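Local coordinates for fatty acid synthase 1, isoform A (Drosophila melanogaster, PDB 6FN6), which probably carries out de novo synthesis of long-chain saturated fatty acids from acetyl-CoA and malonyl-CoA with NADPH, this chain holding its dehydratase, enoylreductase and ketoreductase region, at residues A[285-296]-A[551-559]; A[444-452]-A[533-541]. All coordinates share one frame; numbering follows the deposited sequence.

Contact 1 (A[285-296]-A[551-559])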
# COMPACT_ATOMS: atom_id res chain seq x y z
N HIS A 285 30.39 -54.65 23.99
CA HIS A 285 29.33 -55.35 24.70
C HIS A 285 29.89 -56.21 25.84
O HIS A 285 29.33 -56.26 26.93
CB HIS A 285 28.52 -56.22 23.74
CG HIS A 285 27.54 -55.45 22.91
ND1 HIS A 285 27.08 -54.20 23.27
CD2 HIS A 285 26.92 -55.75 21.74
CE1 HIS A 285 26.23 -53.76 22.36
NE2 HIS A 285 26.12 -54.69 21.42
N ALA A 286 31.00 -56.89 25.56
CA ALA A 286 31.65 -57.71 26.58
C ALA A 286 31.99 -56.86 27.80
O ALA A 286 31.76 -57.27 28.93
CB ALA A 286 32.90 -58.37 26.01
N LEU A 287 32.53 -55.67 27.55
CA LEU A 287 32.86 -54.74 28.63
C LEU A 287 31.60 -54.25 29.33
O LEU A 287 31.58 -54.07 30.54
CB LEU A 287 33.66 -53.55 28.10
CG LEU A 287 35.07 -53.84 27.58
CD1 LEU A 287 35.55 -52.72 26.68
CD2 LEU A 287 36.03 -54.05 28.73
N ASP A 288 30.55 -54.01 28.54
CA ASP A 288 29.28 -53.55 29.09
C ASP A 288 28.69 -54.60 30.02
O ASP A 288 28.17 -54.28 31.09
CB ASP A 288 28.30 -53.23 27.96
CG ASP A 288 27.18 -52.32 28.41
OD1 ASP A 288 26.79 -52.38 29.59
OD2 ASP A 288 26.70 -51.52 27.58
N VAL A 289 28.77 -55.87 29.62
CA VAL A 289 28.25 -56.96 30.43
C VAL A 289 29.06 -57.06 31.72
O VAL A 289 28.51 -57.27 32.80
CB VAL A 289 28.27 -58.29 29.66
CG1 VAL A 289 27.95 -59.45 30.60
CG2 VAL A 289 27.30 -58.25 28.50
N ALA A 290 30.38 -56.90 31.60
CA ALA A 290 31.27 -57.05 32.74
C ALA A 290 30.95 -56.04 33.83
O ALA A 290 30.81 -56.40 35.00
CB ALA A 290 32.71 -56.91 32.29
N ILE A 291 30.85 -54.77 33.45
CA ILE A 291 30.58 -53.70 34.40
C ILE A 291 29.21 -53.91 35.03
O ILE A 291 29.01 -53.64 36.21
CB ILE A 291 30.70 -52.32 33.73
CG1 ILE A 291 32.14 -52.05 33.30
CG2 ILE A 291 30.20 -51.22 34.67
CD1 ILE A 291 33.14 -51.94 34.44
N GLN A 292 28.26 -54.39 34.22
CA GLN A 292 26.92 -54.66 34.72
C GLN A 292 26.94 -55.67 35.86
O GLN A 292 26.27 -55.48 36.87
CB GLN A 292 26.02 -55.17 33.59
CG GLN A 292 25.42 -54.06 32.75
CD GLN A 292 24.53 -54.59 31.65
OE1 GLN A 292 23.70 -55.47 31.88
NE2 GLN A 292 24.70 -54.05 30.45
N VAL A 293 27.70 -56.74 35.69
CA VAL A 293 27.81 -57.78 36.71
C VAL A 293 28.43 -57.20 37.98
O VAL A 293 28.02 -57.53 39.09
CB VAL A 293 28.62 -58.98 36.19
CG1 VAL A 293 28.86 -60.00 37.31
CG2 VAL A 293 27.90 -59.64 35.02
N ILE A 294 29.43 -56.34 37.81
CA ILE A 294 30.12 -55.72 38.94
C ILE A 294 29.16 -54.82 39.70
O ILE A 294 29.08 -54.88 40.93
CB ILE A 294 31.36 -54.94 38.47
CG1 ILE A 294 32.36 -55.89 37.82
CG2 ILE A 294 32.02 -54.22 39.64
CD1 ILE A 294 33.46 -55.19 37.05
N ILE A 295 28.44 -53.97 38.98
CA ILE A 295 27.47 -53.08 39.60
C ILE A 295 26.43 -53.91 40.33
O ILE A 295 26.08 -53.63 41.48
CB ILE A 295 26.80 -52.14 38.55
CG1 ILE A 295 27.84 -51.17 37.98
CG2 ILE A 295 25.63 -51.37 39.16
CD1 ILE A 295 27.37 -50.39 36.77
N GLU A 296 25.95 -54.96 39.66
CA GLU A 296 24.95 -55.85 40.22
C GLU A 296 25.41 -56.47 41.54
O GLU A 296 24.60 -56.77 42.41
CB GLU A 296 24.61 -56.95 39.21
CG GLU A 296 23.33 -57.72 39.50
CD GLU A 296 22.88 -58.57 38.33
OE1 GLU A 296 21.72 -58.42 37.88
OE2 GLU A 296 23.68 -59.41 37.86
N GLY A 551 23.88 -68.23 34.14
CA GLY A 551 24.08 -66.93 33.55
C GLY A 551 23.24 -65.84 34.19
O GLY A 551 22.68 -66.02 35.27
N THR A 552 23.17 -64.70 33.52
CA THR A 552 22.40 -63.56 34.00
C THR A 552 21.64 -62.93 32.84
O THR A 552 21.90 -63.24 31.68
CB THR A 552 23.31 -62.50 34.64
OG1 THR A 552 24.22 -61.99 33.65
CG2 THR A 552 24.10 -63.09 35.79
N PHE A 553 20.70 -62.05 33.17
CA PHE A 553 20.01 -61.26 32.16
C PHE A 553 20.64 -59.88 32.09
O PHE A 553 20.58 -59.10 33.04
CB PHE A 553 18.52 -61.15 32.47
CG PHE A 553 17.74 -62.36 32.08
CD1 PHE A 553 17.43 -62.61 30.76
CD2 PHE A 553 17.32 -63.27 33.04
CE1 PHE A 553 16.72 -63.73 30.39
CE2 PHE A 553 16.60 -64.39 32.68
CZ PHE A 553 16.30 -64.63 31.36
N ARG A 554 21.27 -59.58 30.96
CA ARG A 554 21.97 -58.31 30.77
C ARG A 554 21.31 -57.49 29.66
O ARG A 554 20.74 -58.04 28.72
CB ARG A 554 23.44 -58.56 30.45
CG ARG A 554 24.18 -59.38 31.49
CD ARG A 554 24.80 -58.52 32.59
NE ARG A 554 23.82 -57.78 33.37
CZ ARG A 554 23.30 -58.20 34.52
NH1 ARG A 554 23.64 -59.37 35.05
NH2 ARG A 554 22.41 -57.44 35.16
N HIS A 555 21.38 -56.17 29.79
CA HIS A 555 20.79 -55.27 28.80
C HIS A 555 21.85 -54.71 27.86
O HIS A 555 22.83 -54.11 28.30
CB HIS A 555 20.04 -54.13 29.49
CG HIS A 555 20.84 -53.42 30.54
ND1 HIS A 555 21.91 -52.60 30.23
CD2 HIS A 555 20.72 -53.39 31.88
CE1 HIS A 555 22.42 -52.11 31.34
NE2 HIS A 555 21.71 -52.57 32.36
N LEU A 556 21.65 -54.92 26.56
CA LEU A 556 22.61 -54.50 25.55
C LEU A 556 22.12 -53.29 24.76
O LEU A 556 20.94 -53.20 24.39
CB LEU A 556 22.89 -55.66 24.59
CG LEU A 556 23.99 -56.65 25.00
CD1 LEU A 556 23.78 -57.15 26.42
CD2 LEU A 556 24.03 -57.81 24.03
N LYS A 557 23.04 -52.36 24.50
CA LYS A 557 22.73 -51.15 23.73
C LYS A 557 22.44 -51.49 22.27
O LYS A 557 23.22 -52.20 21.63
CB LYS A 557 23.89 -50.15 23.81
CG LYS A 557 24.10 -49.50 25.17
CD LYS A 557 25.48 -48.84 25.25
CE LYS A 557 25.82 -48.35 26.65
NZ LYS A 557 25.73 -49.42 27.68
N LEU A 558 21.32 -51.01 21.75
CA LEU A 558 20.94 -51.28 20.37
C LEU A 558 21.66 -50.33 19.41
O LEU A 558 21.87 -49.15 19.71
CB LEU A 558 19.42 -51.17 20.20
CG LEU A 558 18.61 -52.25 20.94
CD1 LEU A 558 17.13 -51.91 20.95
CD2 LEU A 558 18.84 -53.63 20.33
N GLU A 559 22.03 -50.85 18.24
CA GLU A 559 22.84 -50.12 17.26
C GLU A 559 22.06 -49.15 16.38
O GLU A 559 22.62 -48.17 15.89
CB GLU A 559 23.57 -51.13 16.36
CG GLU A 559 24.49 -50.52 15.29
CD GLU A 559 25.69 -49.80 15.88
OE1 GLU A 559 25.77 -49.66 17.12
OE2 GLU A 559 26.56 -49.37 15.09
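Val-289 of helix 285-296 lies opposite Arg-554 of strand 551-557, where the two axes approach to 8.7 Å and their directions differ by 132°. Gln-292 carries the centre of the contact. Its OE1 accepts from Arg-554 NE (2.8 Å) and also from the backbone N of His-555 (3.2 Å), the second in the carbonyl plane on a lone pair. Its NE2 donates to His-555 O (2.9 Å) and to Asp-288 OD1 (2.8 Å). Four bonds therefore fix the amide, which also stacks over one face of the His-555 ring with the planes 18° apart. Arg-554 bends at chi2 and chi3 and grips Glu-296 end-on: NH1 donates to OE2 (2.8 Å) and NH2 to OE1 (3.0 Å). Both carboxylate oxygens are met from above their plane. The aliphatic part of Arg-554 crosses Val-289 at a slant, with Val-289 CG1 3.8 Å from Arg-554 CD. Further along, Leu-556 puts CG over the face of the His-285 ring in a CH-pi contact. The helix packs on the sheet that holds strand 438-445, probably the pseudo-methyltransferase fold of animal fatty acid synthases. The contact is consistent with its junction with the pseudo-ketoreductase domain.

Contact 2 (A[444-452]-A[533-541])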
# COMPACT_ATOMS: atom_id res chain seq x y z
N ARG A 444 37.18 -63.26 40.35
CA ARG A 444 36.79 -62.87 41.70
C ARG A 444 37.24 -63.94 42.69
O ARG A 444 37.35 -65.11 42.32
CB ARG A 444 35.27 -62.68 41.78
CG ARG A 444 34.77 -61.97 43.03
CD ARG A 444 33.25 -62.13 43.15
NE ARG A 444 32.61 -61.01 43.84
CZ ARG A 444 31.31 -60.92 44.07
NH1 ARG A 444 30.49 -61.90 43.69
NH2 ARG A 444 30.81 -59.86 44.70
N LYS A 445 37.53 -63.56 43.93
CA LYS A 445 37.83 -64.54 44.97
C LYS A 445 36.55 -65.31 45.30
O LYS A 445 35.48 -64.71 45.44
CB LYS A 445 38.40 -63.88 46.23
CG LYS A 445 39.86 -63.48 46.12
CD LYS A 445 40.41 -63.02 47.47
CE LYS A 445 41.19 -64.12 48.18
NZ LYS A 445 42.48 -64.43 47.50
N ALA A 446 36.65 -66.62 45.41
CA ALA A 446 35.50 -67.46 45.74
C ALA A 446 35.14 -67.34 47.22
O ALA A 446 35.94 -66.90 48.04
CB ALA A 446 35.78 -68.90 45.38
N VAL A 447 33.91 -67.72 47.56
CA VAL A 447 33.46 -67.78 48.95
C VAL A 447 33.17 -69.22 49.32
O VAL A 447 32.82 -70.03 48.46
CB VAL A 447 32.22 -66.89 49.20
CG1 VAL A 447 32.51 -65.45 48.84
CG2 VAL A 447 31.01 -67.43 48.44
N ASP A 448 33.31 -69.53 50.60
CA ASP A 448 33.09 -70.88 51.10
C ASP A 448 31.67 -71.05 51.61
O ASP A 448 31.29 -70.43 52.61
CB ASP A 448 34.10 -71.20 52.20
CG ASP A 448 34.06 -72.65 52.64
OD1 ASP A 448 33.44 -73.48 51.95
OD2 ASP A 448 34.67 -72.97 53.68
N LEU A 449 30.88 -71.86 50.92
CA LEU A 449 29.48 -72.06 51.27
C LEU A 449 29.33 -72.78 52.61
O LEU A 449 28.34 -72.61 53.32
CB LEU A 449 28.77 -72.86 50.17
CG LEU A 449 28.73 -72.21 48.78
CD1 LEU A 449 27.93 -73.07 47.82
CD2 LEU A 449 28.16 -70.79 48.83
N LYS A 450 30.33 -73.59 52.93
CA LYS A 450 30.35 -74.40 54.14
C LYS A 450 30.48 -73.59 55.44
O LYS A 450 29.76 -73.84 56.40
CB LYS A 450 31.51 -75.39 54.04
CG LYS A 450 31.29 -76.51 53.03
CD LYS A 450 32.61 -77.15 52.61
CE LYS A 450 33.37 -77.80 53.75
NZ LYS A 450 34.82 -77.45 53.66
N THR A 451 31.41 -72.64 55.45
CA THR A 451 31.72 -71.90 56.67
C THR A 451 30.74 -70.78 57.05
O THR A 451 30.73 -70.33 58.19
CB THR A 451 33.13 -71.30 56.59
OG1 THR A 451 33.24 -70.47 55.42
CG2 THR A 451 34.18 -72.40 56.54
N ARG A 452 29.94 -70.30 56.10
CA ARG A 452 29.00 -69.22 56.41
C ARG A 452 27.57 -69.72 56.57
O ARG A 452 27.10 -70.58 55.82
CB ARG A 452 29.07 -68.13 55.34
CG ARG A 452 28.55 -68.52 53.98
CD ARG A 452 28.82 -67.39 52.99
NE ARG A 452 28.00 -67.48 51.79
CZ ARG A 452 27.95 -66.54 50.86
NH1 ARG A 452 28.68 -65.44 50.99
NH2 ARG A 452 27.17 -66.70 49.80
N ARG A 533 27.25 -75.91 43.45
CA ARG A 533 28.35 -75.53 44.33
C ARG A 533 29.35 -74.58 43.66
O ARG A 533 29.60 -73.49 44.18
CB ARG A 533 29.09 -76.79 44.83
CG ARG A 533 29.99 -76.54 46.04
CD ARG A 533 30.77 -77.79 46.45
NE ARG A 533 31.86 -78.13 45.54
CZ ARG A 533 33.14 -77.81 45.75
NH1 ARG A 533 33.51 -77.16 46.85
NH2 ARG A 533 34.06 -78.16 44.86
N GLN A 534 29.90 -74.97 42.52
CA GLN A 534 30.89 -74.13 41.85
C GLN A 534 30.29 -72.77 41.48
O GLN A 534 30.98 -71.75 41.53
CB GLN A 534 31.43 -74.81 40.59
CG GLN A 534 32.66 -74.11 40.01
CD GLN A 534 32.77 -74.25 38.50
OE1 GLN A 534 32.60 -75.33 37.94
NE2 GLN A 534 33.04 -73.13 37.83
N GLN A 535 29.01 -72.77 41.13
CA GLN A 535 28.34 -71.54 40.73
C GLN A 535 28.12 -70.62 41.92
O GLN A 535 28.44 -69.43 41.85
CB GLN A 535 27.00 -71.85 40.06
CG GLN A 535 26.29 -70.61 39.55
CD GLN A 535 27.07 -69.90 38.47
OE1 GLN A 535 27.99 -70.46 37.88
NE2 GLN A 535 26.72 -68.65 38.22
N LEU A 536 27.56 -71.16 42.99
CA LEU A 536 27.21 -70.35 44.14
C LEU A 536 28.46 -69.93 44.91
O LEU A 536 28.40 -69.05 45.76
CB LEU A 536 26.25 -71.11 45.05
CG LEU A 536 24.93 -71.54 44.40
CD1 LEU A 536 24.08 -72.32 45.39
CD2 LEU A 536 24.16 -70.35 43.86
N GLU A 537 29.59 -70.55 44.58
CA GLU A 537 30.87 -70.17 45.16
C GLU A 537 31.37 -68.85 44.59
O GLU A 537 32.36 -68.29 45.06
CB GLU A 537 31.91 -71.26 44.93
CG GLU A 537 31.86 -72.39 45.95
CD GLU A 537 32.84 -73.50 45.63
OE1 GLU A 537 32.76 -74.57 46.27
OE2 GLU A 537 33.69 -73.31 44.73
N LYS A 538 30.67 -68.34 43.58
CA LYS A 538 30.99 -67.05 42.98
C LYS A 538 30.35 -65.91 43.78
O LYS A 538 30.82 -64.78 43.75
CB LYS A 538 30.51 -67.00 41.54
CG LYS A 538 31.03 -68.13 40.68
CD LYS A 538 30.69 -67.92 39.23
CE LYS A 538 31.19 -69.06 38.36
NZ LYS A 538 30.60 -68.99 36.99
N ASP A 539 29.28 -66.25 44.50
CA ASP A 539 28.60 -65.30 45.37
C ASP A 539 27.97 -64.16 44.55
O ASP A 539 27.98 -63.00 44.96
CB ASP A 539 29.56 -64.73 46.41
CG ASP A 539 28.85 -64.16 47.62
OD1 ASP A 539 27.77 -64.68 47.97
OD2 ASP A 539 29.36 -63.19 48.21
N LEU A 540 27.42 -64.52 43.39
CA LEU A 540 26.67 -63.57 42.57
C LEU A 540 25.24 -63.48 43.09
O LEU A 540 24.66 -64.49 43.48
CB LEU A 540 26.67 -64.01 41.10
CG LEU A 540 28.03 -64.25 40.45
CD1 LEU A 540 27.85 -64.71 39.01
CD2 LEU A 540 28.90 -62.99 40.50
N ILE A 541 24.67 -62.28 43.09
CA ILE A 541 23.32 -62.11 43.62
C ILE A 541 22.30 -62.65 42.64
O ILE A 541 21.20 -63.05 43.03
CB ILE A 541 23.03 -60.63 43.98
CG1 ILE A 541 23.04 -59.74 42.73
CG2 ILE A 541 24.04 -60.12 44.99
CD1 ILE A 541 22.36 -58.40 42.96
O HOH W 1 28.08 -60.26 45.70
O HOH W 2 31.76 -73.92 49.14
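Arg-444 reaches Lys-538 and Asp-539 because its chain is extended from CG to NE and starts with CG opposite the backbone N (chi1 -166°). Arg-452 meets the carboxylate of Asp-539 differently: its CG sits between the backbone N and the carbonyl carbon (chi1 68°), and the chain then runs out straight. NH1 of Arg-444 donates to Lys-538 O (2.9 Å), and more weakly to Asp-539 O (3.0 Å). Water 1 joins NH2 of Arg-444 to Asp-539 O, while NE of the same arginine bonds Asn-401 O. With an alanine in place of Arg-444, Lys-538 O would probably lose this bond, Asp-539 O would keep at most the water, and water 1 would lose its arginine partner.

Arg-452 NH2 donates to Asp-539 OD1 (2.8 Å) in the guanidinium plane, with the carboxylate turned steeply against it. NH1 adds a weak bond to the same oxygen, and Arg-513 also pairs with it. Val-447 lays CG2 against CB of Asp-539 (3.7 Å) and over one face of the Arg-452 guanidinium. Its backbone N donates to Glu-537 O (3.0 Å), nearly straight (165°). Leu-449 crosses Leu-536 at about a right angle, with CD1 on CB of Leu-536 (3.8 Å). Water 2 links Leu-449 N to Glu-537 OE1, and that acid also forms a charge pair with Arg-533.

Asp-539 leaves helical geometry with positive phi at the end of a type I turn from Leu-536. The turn thus offers carbonyls to Arg-444 and a carboxylate to Arg-452. Two arginines on one OD1 should favour its charged form. The chemistry implies a turn fastened by arginine bonds to carbonyls and one carboxylate and by one backbone bond, with Leu-449 on Leu-536 beside them.

Contact 1 is the more deeply buried of the two. Contact 2 is partly buried and lies further from the centre of the chain. Each probably joins the methyltransferase-like part to the pseudo-ketoreductase part, but with different elements: a helix on a strand in contact 1, and the chain leaving strand 438-445 on a helix end and its turn in contact 2. The two meet where Glu-296 packs on Ile-541, and Asn-297 bonds both Val-293 O and Ile-541 N. Both have an arginine-carboxylate pair. Contact 2 adds Arg-444 on main-chain carbonyls where contact 1 has the buried amide, and two ordered waters bridge its segments.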